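PDB 5H6B: putative secreted lipase from Streptomyces sp. W007, which probably hydrolyses the ester bonds of triacylglycerols as a thermostable secreted lipase of the alpha/beta-hydrolase superfamily. Local coordinates for residues D185-A196 / Q209-L220; I195-V203 / L221-H232. One frame throughout, in Å; residues are numbered along the deposited sequence.

Interaction 1: residues D185-A196 / Q209-L220; sequences DTVPGVRYTVIA and QYLDGPNVRNVL. With ZN (zinc ion), chain D.
Five backbone hydrogen bonds zip residues 191-196 to residues 215-219 as parallel strands whose short axes run 4.7 Å apart and 9° from alignment. Tyr192 N gives to Asn215 O at 3.0 Å, Tyr192 O takes Arg217 N, Val194 repeats the scheme with Arg217 O and Val219 N, and Ala196 N then gives to Val219 O. In the alpha/beta-hydrolase fold this is the last pair of the parallel sheet: strand 216-220 is outermost, while strand 191-196 is bonded on its other flank to strand 128-134.

Apolar packing is concentrated on the face carrying Tyr192, Val194 and Ala196, where residues 209-211 pass over the strands. Leu211 CD1 wedges between Tyr192 CD2, 3.5 Å away, and Val194 CG2, crossing both side chains at about a right angle. The Tyr192 ring is sandwiched between Thr186 CG2 and Val190 CG1, and its OH receives Val187 N. Val194 CG1, anti to the backbone N (chi1 177°), reaches the edge of the Tyr210 ring, CD1 lying 4.0 Å off; Asn218 CB lies over one face of that ring, toward its rim. On the other sheet face Arg217 lies alongside Thr193 and forms a salt bridge with Glu245 of helix 240-250.

Among the polar side chains, Asn218 clamps the backbone of Leu211 twice: OD1 accepts Leu211 N, and ND2 gives to Leu211 O at 2.8 Å in both the amide and the carbonyl plane. Asp185 divides its oxygens. OD1 binds the zinc ion at 2.0 Å, a site shared with His139, and OD2 accepts Asp212 N at 2.8 Å by a bent bond on its anti side; metal and N-H together hold the carboxylate's rotation. Water 1 joins Asp185 N to Asp212 OD2, and water 2 joins Thr186 N to Asp212 O.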
loop_
_atom_site.group_PDB
_atom_site.type_symbol
_atom_site.label_atom_id
_atom_site.label_comp_id
_atom_site.label_asym_id
_atom_site.label_seq_id
_atom_site.Cartn_x
_atom_site.Cartn_y
_atom_site.Cartn_z
ATOM N N ASP A 185 1.968 15.835 -5.743
ATOM C CA ASP A 185 1.807 14.482 -5.219
ATOM C C ASP A 185 0.352 14.043 -5.092
ATOM O O ASP A 185 0.043 12.859 -5.268
ATOM C CB ASP A 185 2.412 14.391 -3.831
ATOM C CG ASP A 185 3.886 14.546 -3.825
ATOM O OD1 ASP A 185 4.492 14.654 -4.898
ATOM O OD2 ASP A 185 4.442 14.552 -2.717
ATOM N N THR A 186 -0.528 14.984 -4.756
ATOM C CA THR A 186 -1.895 14.649 -4.399
ATOM C C THR A 186 -2.941 15.070 -5.422
ATOM O O THR A 186 -2.693 15.828 -6.348
ATOM C CB THR A 186 -2.270 15.184 -3.001
ATOM O OG1 THR A 186 -2.129 16.603 -2.951
ATOM C CG2 THR A 186 -1.377 14.567 -1.960
ATOM N N VAL A 187 -4.118 14.506 -5.236
ATOM C CA VAL A 187 -5.278 14.740 -6.056
ATOM C C VAL A 187 -6.315 15.232 -5.049
ATOM O O VAL A 187 -6.379 14.707 -3.939
ATOM C CB VAL A 187 -5.649 13.412 -6.783
ATOM C CG1 VAL A 187 -7.142 13.096 -6.753
ATOM C CG2 VAL A 187 -5.096 13.419 -8.204
ATOM N N PRO A 188 -7.108 16.262 -5.409
ATOM C CA PRO A 188 -8.136 16.726 -4.461
ATOM C C PRO A 188 -9.251 15.672 -4.275
ATOM O O PRO A 188 -9.527 14.892 -5.200
ATOM C CB PRO A 188 -8.663 18.025 -5.110
ATOM C CG PRO A 188 -8.381 17.872 -6.565
ATOM C CD PRO A 188 -7.220 16.929 -6.726
ATOM N N GLY A 189 -9.848 15.649 -3.084
ATOM C CA GLY A 189 -10.869 14.662 -2.707
ATOM C C GLY A 189 -10.363 13.493 -1.861
ATOM O O GLY A 189 -11.177 12.746 -1.316
ATOM N N VAL A 190 -9.039 13.329 -1.733
ATOM C CA VAL A 190 -8.452 12.130 -1.107
ATOM C C VAL A 190 -7.631 12.476 0.136
ATOM O O VAL A 190 -6.851 13.437 0.135
ATOM C CB VAL A 190 -7.576 11.342 -2.120
ATOM C CG1 VAL A 190 -7.023 10.057 -1.496
ATOM C CG2 VAL A 190 -8.387 11.026 -3.369
ATOM N N ARG A 191 -7.812 11.688 1.194
ATOM C CA ARG A 191 -7.012 11.824 2.407
ATOM C C ARG A 191 -5.854 10.823 2.388
ATOM O O ARG A 191 -6.056 9.613 2.356
ATOM C CB ARG A 191 -7.886 11.672 3.653
ATOM C CG ARG A 191 -9.000 12.724 3.698
ATOM C CD ARG A 191 -9.148 13.418 5.050
ATOM N NE ARG A 191 -10.111 12.754 5.933
ATOM C CZ ARG A 191 -10.272 13.016 7.235
ATOM N NH1 ARG A 191 -9.529 13.930 7.864
ATOM N NH2 ARG A 191 -11.191 12.347 7.923
ATOM N N TYR A 192 -4.639 11.360 2.400
ATOM C CA TYR A 192 -3.416 10.588 2.264
ATOM C C TYR A 192 -2.721 10.475 3.596
ATOM O O TYR A 192 -2.533 11.495 4.278
ATOM C CB TYR A 192 -2.458 11.286 1.306
ATOM C CG TYR A 192 -2.925 11.406 -0.126
ATOM C CD1 TYR A 192 -3.837 12.397 -0.515
ATOM C CD2 TYR A 192 -2.422 10.559 -1.104
ATOM C CE1 TYR A 192 -4.228 12.528 -1.838
ATOM C CE2 TYR A 192 -2.802 10.691 -2.423
ATOM C CZ TYR A 192 -3.702 11.663 -2.791
ATOM O OH TYR A 192 -4.068 11.731 -4.114
ATOM N N THR A 193 -2.317 9.252 3.952
ATOM C CA THR A 193 -1.436 9.006 5.108
ATOM C C THR A 193 -0.207 8.213 4.620
ATOM O O THR A 193 -0.308 7.380 3.716
ATOM C CB THR A 193 -2.165 8.235 6.230
ATOM O OG1 THR A 193 -3.415 8.882 6.534
ATOM C CG2 THR A 193 -1.313 8.126 7.507
ATOM N N VAL A 194 0.955 8.533 5.176
ATOM C CA VAL A 194 2.184 7.807 4.905
ATOM C C VAL A 194 2.801 7.456 6.256
ATOM O O VAL A 194 2.935 8.312 7.134
ATOM C CB VAL A 194 3.186 8.616 4.070
ATOM C CG1 VAL A 194 4.478 7.839 3.874
ATOM C CG2 VAL A 194 2.599 8.984 2.725
ATOM N N ILE A 195 3.135 6.178 6.419
ATOM C CA ILE A 195 3.811 5.690 7.597
ATOM C C ILE A 195 5.138 5.142 7.089
ATOM O O ILE A 195 5.171 4.220 6.270
ATOM C CB ILE A 195 2.994 4.602 8.315
ATOM C CG1 ILE A 195 1.579 5.099 8.628
ATOM C CG2 ILE A 195 3.712 4.157 9.580
ATOM C CD1 ILE A 195 0.582 4.000 8.871
ATOM N N ALA A 196 6.224 5.740 7.580
ATOM C CA ALA A 196 7.571 5.420 7.192
ATOM C C ALA A 196 8.383 5.079 8.418
ATOM O O ALA A 196 8.035 5.475 9.545
ATOM C CB ALA A 196 8.198 6.600 6.463
ATOM N N GLN A 209 9.606 8.975 0.808
ATOM C CA GLN A 209 8.355 8.226 0.901
ATOM C C GLN A 209 7.181 9.157 1.197
ATOM O O GLN A 209 6.059 8.892 0.781
ATOM C CB GLN A 209 8.446 7.159 1.984
ATOM C CG GLN A 209 9.582 6.167 1.766
ATOM C CD GLN A 209 9.744 5.236 2.936
ATOM O OE1 GLN A 209 8.795 4.983 3.682
ATOM N NE2 GLN A 209 10.953 4.728 3.122
ATOM N N TYR A 210 7.463 10.245 1.922
ATOM C CA TYR A 210 6.450 11.224 2.307
ATOM C C TYR A 210 5.823 11.927 1.113
ATOM O O TYR A 210 6.491 12.186 0.120
ATOM C CB TYR A 210 7.032 12.294 3.236
ATOM C CG TYR A 210 7.457 11.837 4.604
ATOM C CD1 TYR A 210 6.854 10.740 5.241
ATOM C CD2 TYR A 210 8.438 12.546 5.307
ATOM C CE1 TYR A 210 7.255 10.356 6.509
ATOM C CE2 TYR A 210 8.839 12.168 6.579
ATOM C CZ TYR A 210 8.235 11.072 7.169
ATOM O OH TYR A 210 8.618 10.670 8.416
ATOM N N LEU A 211 4.528 12.216 1.242
ATOM C CA LEU A 211 3.777 12.975 0.264
ATOM C C LEU A 211 3.619 14.434 0.721
ATOM O O LEU A 211 3.780 14.771 1.885
ATOM C CB LEU A 211 2.406 12.343 0.049
ATOM C CG LEU A 211 2.383 10.984 -0.661
ATOM C CD1 LEU A 211 1.021 10.334 -0.471
ATOM C CD2 LEU A 211 2.685 11.095 -2.141
ATOM N N ASP A 212 3.297 15.292 -0.232
ATOM C CA ASP A 212 3.095 16.709 0.018
ATOM C C ASP A 212 1.745 17.139 -0.532
ATOM O O ASP A 212 1.370 16.779 -1.646
ATOM C CB ASP A 212 4.201 17.499 -0.664
ATOM C CG ASP A 212 3.927 18.988 -0.711
ATOM O OD1 ASP A 212 4.266 19.701 0.258
ATOM O OD2 ASP A 212 3.417 19.438 -1.754
ATOM N N GLY A 213 1.048 17.946 0.248
ATOM C CA GLY A 213 -0.237 18.482 -0.144
ATOM C C GLY A 213 -1.001 18.943 1.082
ATOM O O GLY A 213 -0.598 18.656 2.219
ATOM N N PRO A 214 -2.120 19.656 0.867
ATOM C CA PRO A 214 -2.937 20.073 2.005
ATOM C C PRO A 214 -3.585 18.910 2.780
ATOM O O PRO A 214 -3.796 19.059 3.985
ATOM C CB PRO A 214 -4.005 20.970 1.360
ATOM C CG PRO A 214 -4.102 20.484 -0.041
ATOM C CD PRO A 214 -2.701 20.088 -0.418
ATOM N N ASN A 215 -3.883 17.782 2.117
ATOM C CA ASN A 215 -4.597 16.660 2.776
ATOM C C ASN A 215 -3.725 15.423 3.002
ATOM O O ASN A 215 -4.160 14.280 2.768
ATOM C CB ASN A 215 -5.865 16.291 1.994
ATOM C CG ASN A 215 -6.826 17.457 1.861
ATOM O OD1 ASN A 215 -6.943 18.291 2.756
ATOM N ND2 ASN A 215 -7.511 17.522 0.738
ATOM N N VAL A 216 -2.514 15.676 3.498
ATOM C CA VAL A 216 -1.511 14.649 3.741
ATOM C C VAL A 216 -1.120 14.616 5.207
ATOM O O VAL A 216 -0.925 15.661 5.815
ATOM C CB VAL A 216 -0.243 14.899 2.926
ATOM C CG1 VAL A 216 0.803 13.836 3.236
ATOM C CG2 VAL A 216 -0.576 14.935 1.443
ATOM N N ARG A 217 -1.000 13.406 5.759
ATOM C CA ARG A 217 -0.418 13.211 7.066
ATOM C C ARG A 217 0.776 12.270 6.938
ATOM O O ARG A 217 0.604 11.116 6.594
ATOM C CB ARG A 217 -1.452 12.640 8.027
ATOM C CG ARG A 217 -0.927 12.529 9.450
ATOM C CD ARG A 217 -2.063 12.532 10.467
ATOM N NE ARG A 217 -1.619 12.062 11.788
ATOM C CZ ARG A 217 -1.389 10.785 12.119
ATOM N NH1 ARG A 217 -1.550 9.811 11.229
ATOM N NH2 ARG A 217 -0.988 10.475 13.359
ATOM N N ASN A 218 1.976 12.765 7.222
ATOM C CA ASN A 218 3.180 11.949 7.182
ATOM C C ASN A 218 3.557 11.608 8.602
ATOM O O ASN A 218 3.645 12.490 9.432
ATOM C CB ASN A 218 4.334 12.685 6.494
ATOM C CG ASN A 218 4.117 12.832 4.998
ATOM O OD1 ASN A 218 3.908 11.857 4.285
ATOM N ND2 ASN A 218 4.167 14.061 4.514
ATOM N N VAL A 219 3.818 10.327 8.852
ATOM C CA VAL A 219 4.064 9.801 10.180
ATOM C C VAL A 219 5.349 8.981 10.194
ATOM O O VAL A 219 5.565 8.104 9.336
ATOM C CB VAL A 219 2.893 8.899 10.602
ATOM C CG1 VAL A 219 3.094 8.368 12.021
ATOM C CG2 VAL A 219 1.577 9.672 10.483
ATOM N N LEU A 220 6.200 9.289 11.160
ATOM C CA LEU A 220 7.421 8.561 11.393
ATOM C C LEU A 220 7.127 7.538 12.480
ATOM O O LEU A 220 6.743 7.906 13.602
ATOM C CB LEU A 220 8.534 9.504 11.838
ATOM C CG LEU A 220 9.907 8.853 12.049
ATOM C CD1 LEU A 220 10.410 8.225 10.756
ATOM C CD2 LEU A 220 10.917 9.868 12.587
HETATM ZN ZN ZN D . 6.450 14.796 -4.691
HETATM O O HOH W 1 3.535 18.023 -4.349
HETATM O O HOH W 2 0.104 17.643 -3.642
HETATM O O HOH W 3 -3.710 16.910 -0.433
#

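Interaction 2: residues I195-V203 / L221-H232; sequences IATKYDQVV and LQDLCPVDLSEH
The His232 ring has Val202 CB over one face, a CH-pi contact 3.8 Å from the centroid, and Asp200 OD2 in plane at its edge. His232 ND1 gives to Asp200 OD2 at 2.9 Å, nearly straight (172°), from the syn side, although carboxylate and ring planes stand 62° apart. With Ser109 OG bonded to His232 NE2, this geometry is consistent with the Ser-His-Asp catalytic triad of an alpha/beta-hydrolase lipase. Asp200 is steadied from its own loop: OD1 accepts Val202 N, an Asx turn, and also Val203 N, which comes from above the carboxylate plane. The Tyr199 ring carries Lys198 CG over the centre of one face, meets Leu229 CD2 obliquely at CE2 (3.4 Å), and has Ser230 O and Asp228 O at its edge; water 4 links its OH to Pro226 O.

Gln201, bent back at chi2 (-77°), grips the chain around the histidine with both ends of its amide. OE1 takes His232 N in the carbonyl plane, on a lone pair, while NE2 gives to the anti lone pair of Glu231 OE2 at 2.8 Å. Glu231 is itself the N-cap of helix 232-237. Nearer the strand end, Leu221 N bonds Ala196 O, extending the strand pairing. Thr197 OG1 donates to Ser230 O at 2.6 Å and accepts Tyr199 N in an ST turn.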
loop_
_atom_site.group_PDB
_atom_site.type_symbol
_atom_site.label_atom_id
_atom_site.label_comp_id
_atom_site.label_asym_id
_atom_site.label_seq_id
_atom_site.Cartn_x
_atom_site.Cartn_y
_atom_site.Cartn_z
ATOM N N ILE A 195 3.135 6.178 6.419
ATOM C CA ILE A 195 3.811 5.690 7.597
ATOM C C ILE A 195 5.138 5.142 7.089
ATOM O O ILE A 195 5.171 4.220 6.270
ATOM C CB ILE A 195 2.994 4.602 8.315
ATOM C CG1 ILE A 195 1.579 5.099 8.628
ATOM C CG2 ILE A 195 3.712 4.157 9.580
ATOM C CD1 ILE A 195 0.582 4.000 8.871
ATOM N N ALA A 196 6.224 5.740 7.580
ATOM C CA ALA A 196 7.571 5.420 7.192
ATOM C C ALA A 196 8.383 5.079 8.418
ATOM O O ALA A 196 8.035 5.475 9.545
ATOM C CB ALA A 196 8.198 6.600 6.463
ATOM N N THR A 197 9.477 4.357 8.179
ATOM C CA THR A 197 10.440 4.000 9.227
ATOM C C THR A 197 11.827 4.530 8.831
ATOM O O THR A 197 12.267 4.418 7.669
ATOM C CB THR A 197 10.508 2.479 9.495
ATOM O OG1 THR A 197 11.601 2.192 10.366
ATOM C CG2 THR A 197 10.682 1.659 8.205
ATOM N N LYS A 198 12.529 5.064 9.818
ATOM C CA LYS A 198 13.822 5.682 9.600
ATOM C C LYS A 198 14.869 4.609 9.363
ATOM O O LYS A 198 15.935 4.916 8.895
ATOM C CB LYS A 198 14.217 6.546 10.799
ATOM C CG LYS A 198 14.857 5.768 11.939
ATOM C CD LYS A 198 14.803 6.511 13.254
ATOM C CE LYS A 198 15.639 7.765 13.236
ATOM N NZ LYS A 198 15.432 8.474 14.526
ATOM N N TYR A 199 14.569 3.351 9.704
ATOM C CA TYR A 199 15.472 2.235 9.412
ATOM C C TYR A 199 15.178 1.575 8.053
ATOM O O TYR A 199 15.651 0.466 7.796
ATOM C CB TYR A 199 15.408 1.216 10.548
ATOM C CG TYR A 199 15.663 1.857 11.880
ATOM C CD1 TYR A 199 16.954 2.264 12.250
ATOM C CD2 TYR A 199 14.611 2.101 12.761
ATOM C CE1 TYR A 199 17.191 2.870 13.477
ATOM C CE2 TYR A 199 14.836 2.701 13.989
ATOM C CZ TYR A 199 16.119 3.093 14.340
ATOM O OH TYR A 199 16.298 3.698 15.569
ATOM N N ASP A 200 14.430 2.260 7.178
ATOM C CA ASP A 200 14.174 1.751 5.838
ATOM C C ASP A 200 15.484 1.617 5.057
ATOM O O ASP A 200 16.179 2.591 4.844
ATOM C CB ASP A 200 13.186 2.634 5.091
ATOM C CG ASP A 200 12.468 1.894 3.963
ATOM O OD1 ASP A 200 13.172 1.303 3.109
ATOM O OD2 ASP A 200 11.201 1.932 3.911
ATOM N N GLN A 201 15.788 0.392 4.630
ATOM C CA GLN A 201 16.996 0.082 3.850
ATOM C C GLN A 201 16.776 0.007 2.329
ATOM O O GLN A 201 17.743 -0.067 1.570
ATOM C CB GLN A 201 17.614 -1.229 4.375
ATOM C CG GLN A 201 16.973 -2.555 3.907
ATOM C CD GLN A 201 15.664 -2.932 4.601
ATOM O OE1 GLN A 201 14.854 -2.063 4.966
ATOM N NE2 GLN A 201 15.433 -4.244 4.758
ATOM N N VAL A 202 15.512 -0.011 1.901
ATOM C CA VAL A 202 15.108 -0.238 0.497
ATOM C C VAL A 202 14.813 1.058 -0.248
ATOM O O VAL A 202 15.059 1.147 -1.447
ATOM C CB VAL A 202 13.810 -1.103 0.432
ATOM C CG1 VAL A 202 13.238 -1.200 -0.994
ATOM C CG2 VAL A 202 14.058 -2.487 1.015
ATOM N N VAL A 203 14.229 2.030 0.457
ATOM C CA VAL A 203 13.699 3.265 -0.127
ATOM C C VAL A 203 14.288 4.396 0.687
ATOM O O VAL A 203 13.736 4.774 1.727
ATOM C CB VAL A 203 12.162 3.333 -0.031
ATOM C CG1 VAL A 203 11.650 4.624 -0.651
ATOM C CG2 VAL A 203 11.519 2.114 -0.674
ATOM N N LEU A 221 7.314 6.261 12.141
ATOM C CA LEU A 221 7.040 5.147 13.055
ATOM C C LEU A 221 7.721 5.287 14.421
ATOM O O LEU A 221 7.151 4.920 15.456
ATOM C CB LEU A 221 7.489 3.817 12.414
ATOM C CG LEU A 221 7.269 2.523 13.200
ATOM C CD1 LEU A 221 5.770 2.283 13.330
ATOM C CD2 LEU A 221 7.997 1.351 12.531
ATOM N N GLN A 222 8.941 5.805 14.417
ATOM C CA GLN A 222 9.697 5.949 15.642
ATOM C C GLN A 222 9.149 7.101 16.529
ATOM O O GLN A 222 9.397 7.085 17.727
ATOM C CB GLN A 222 11.189 6.078 15.378
ATOM C CG GLN A 222 11.850 4.784 14.865
ATOM C CD GLN A 222 11.392 4.361 13.469
ATOM O OE1 GLN A 222 11.148 3.188 13.202
ATOM N NE2 GLN A 222 11.259 5.320 12.586
ATOM N N ASP A 223 8.391 8.055 15.964
ATOM C CA ASP A 223 7.643 9.041 16.781
ATOM C C ASP A 223 6.555 8.372 17.601
ATOM O O ASP A 223 6.249 8.825 18.697
ATOM C CB ASP A 223 6.994 10.159 15.929
ATOM C CG ASP A 223 8.004 11.161 15.394
ATOM O OD1 ASP A 223 9.114 11.237 15.930
ATOM O OD2 ASP A 223 7.696 11.873 14.417
ATOM N N LEU A 224 5.980 7.302 17.052
ATOM C CA LEU A 224 4.942 6.520 17.722
ATOM C C LEU A 224 5.554 5.573 18.761
ATOM O O LEU A 224 5.037 5.446 19.863
ATOM C CB LEU A 224 4.146 5.714 16.689
ATOM C CG LEU A 224 3.564 6.482 15.504
ATOM C CD1 LEU A 224 2.899 5.515 14.550
ATOM C CD2 LEU A 224 2.587 7.540 16.016
ATOM N N CYS A 225 6.626 4.884 18.384
ATOM C CA CYS A 225 7.364 4.044 19.299
ATOM C C CYS A 225 8.858 4.153 18.980
ATOM O O CYS A 225 9.317 3.584 17.993
ATOM C CB CYS A 225 6.891 2.592 19.225
ATOM S SG CYS A 225 7.719 1.481 20.393
ATOM N N PRO A 226 9.622 4.888 19.823
ATOM C CA PRO A 226 11.076 5.060 19.666
ATOM C C PRO A 226 11.907 3.777 19.539
ATOM O O PRO A 226 12.972 3.809 18.910
ATOM C CB PRO A 226 11.491 5.797 20.958
ATOM C CG PRO A 226 10.261 6.515 21.399
ATOM C CD PRO A 226 9.088 5.705 20.943
ATOM N N VAL A 227 11.448 2.687 20.163
ATOM C CA VAL A 227 12.155 1.399 20.121
ATOM C C VAL A 227 11.589 0.407 19.079
ATOM O O VAL A 227 12.023 -0.741 19.029
ATOM C CB VAL A 227 12.241 0.743 21.530
ATOM C CG1 VAL A 227 13.196 1.528 22.444
ATOM C CG2 VAL A 227 10.863 0.596 22.175
ATOM N N ASP A 228 10.644 0.844 18.242
ATOM C CA ASP A 228 10.218 0.059 17.074
ATOM C C ASP A 228 11.230 0.304 15.949
ATOM O O ASP A 228 11.214 1.353 15.290
ATOM C CB ASP A 228 8.791 0.433 16.641
ATOM C CG ASP A 228 8.265 -0.441 15.508
ATOM O OD1 ASP A 228 9.046 -1.223 14.931
ATOM O OD2 ASP A 228 7.063 -0.337 15.178
ATOM N N LEU A 229 12.105 -0.675 15.739
ATOM C CA LEU A 229 13.131 -0.586 14.729
ATOM C C LEU A 229 12.789 -1.356 13.435
ATOM O O LEU A 229 13.701 -1.724 12.704
ATOM C CB LEU A 229 14.456 -1.093 15.311
ATOM C CG LEU A 229 14.816 -0.650 16.737
ATOM C CD1 LEU A 229 16.155 -1.242 17.143
ATOM C CD2 LEU A 229 14.840 0.871 16.880
ATOM N N SER A 230 11.503 -1.586 13.140
ATOM C CA SER A 230 11.100 -2.229 11.883
ATOM C C SER A 230 11.788 -1.611 10.685
ATOM O O SER A 230 11.902 -0.401 10.591
ATOM C CB SER A 230 9.582 -2.137 11.643
ATOM O OG SER A 230 8.898 -3.064 12.451
ATOM N N GLU A 231 12.228 -2.463 9.772
ATOM C CA GLU A 231 12.743 -2.030 8.480
ATOM C C GLU A 231 11.621 -2.157 7.423
ATOM O O GLU A 231 10.440 -2.247 7.770
ATOM C CB GLU A 231 14.056 -2.763 8.129
ATOM C CG GLU A 231 14.051 -4.294 8.215
ATOM C CD GLU A 231 12.970 -4.938 7.370
ATOM O OE1 GLU A 231 11.944 -5.389 7.948
ATOM O OE2 GLU A 231 13.122 -4.972 6.125
ATOM N N HIS A 232 11.989 -2.149 6.150
ATOM C CA HIS A 232 11.040 -1.982 5.064
ATOM C C HIS A 232 9.982 -3.098 4.990
ATOM O O HIS A 232 8.796 -2.820 4.772
ATOM C CB HIS A 232 11.798 -1.869 3.746
ATOM C CG HIS A 232 10.929 -1.586 2.569
ATOM N ND1 HIS A 232 10.482 -0.320 2.252
ATOM C CD2 HIS A 232 10.434 -2.409 1.611
ATOM C CE1 HIS A 232 9.735 -0.376 1.165
ATOM N NE2 HIS A 232 9.700 -1.630 0.750
HETATM O O HOH W 4 14.293 5.302 17.057
#

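Overall arrangement
Interactions 1 and 2 follow one another down the same pair of chain runs, their centres about 17 Å apart, and share Ile195 and Ala196. Interaction 1 joins the last two strands of the sheet; interaction 2 takes up the loops that leave their C-terminal ends, where the probable triad residues Asp200 and His232 lie. Gln209 ties the two: it belongs to interaction 1, but its NE2 lies 3.1 Å from Val203 O, probably a hydrogen bond, and bonds weakly to Asp200 OD2. Val219 CG1 also packs on Leu224 CD1 at 3.8 Å. The zinc ion held by Asp185 lies about 12 Å from the nearest side-chain atom of Val203.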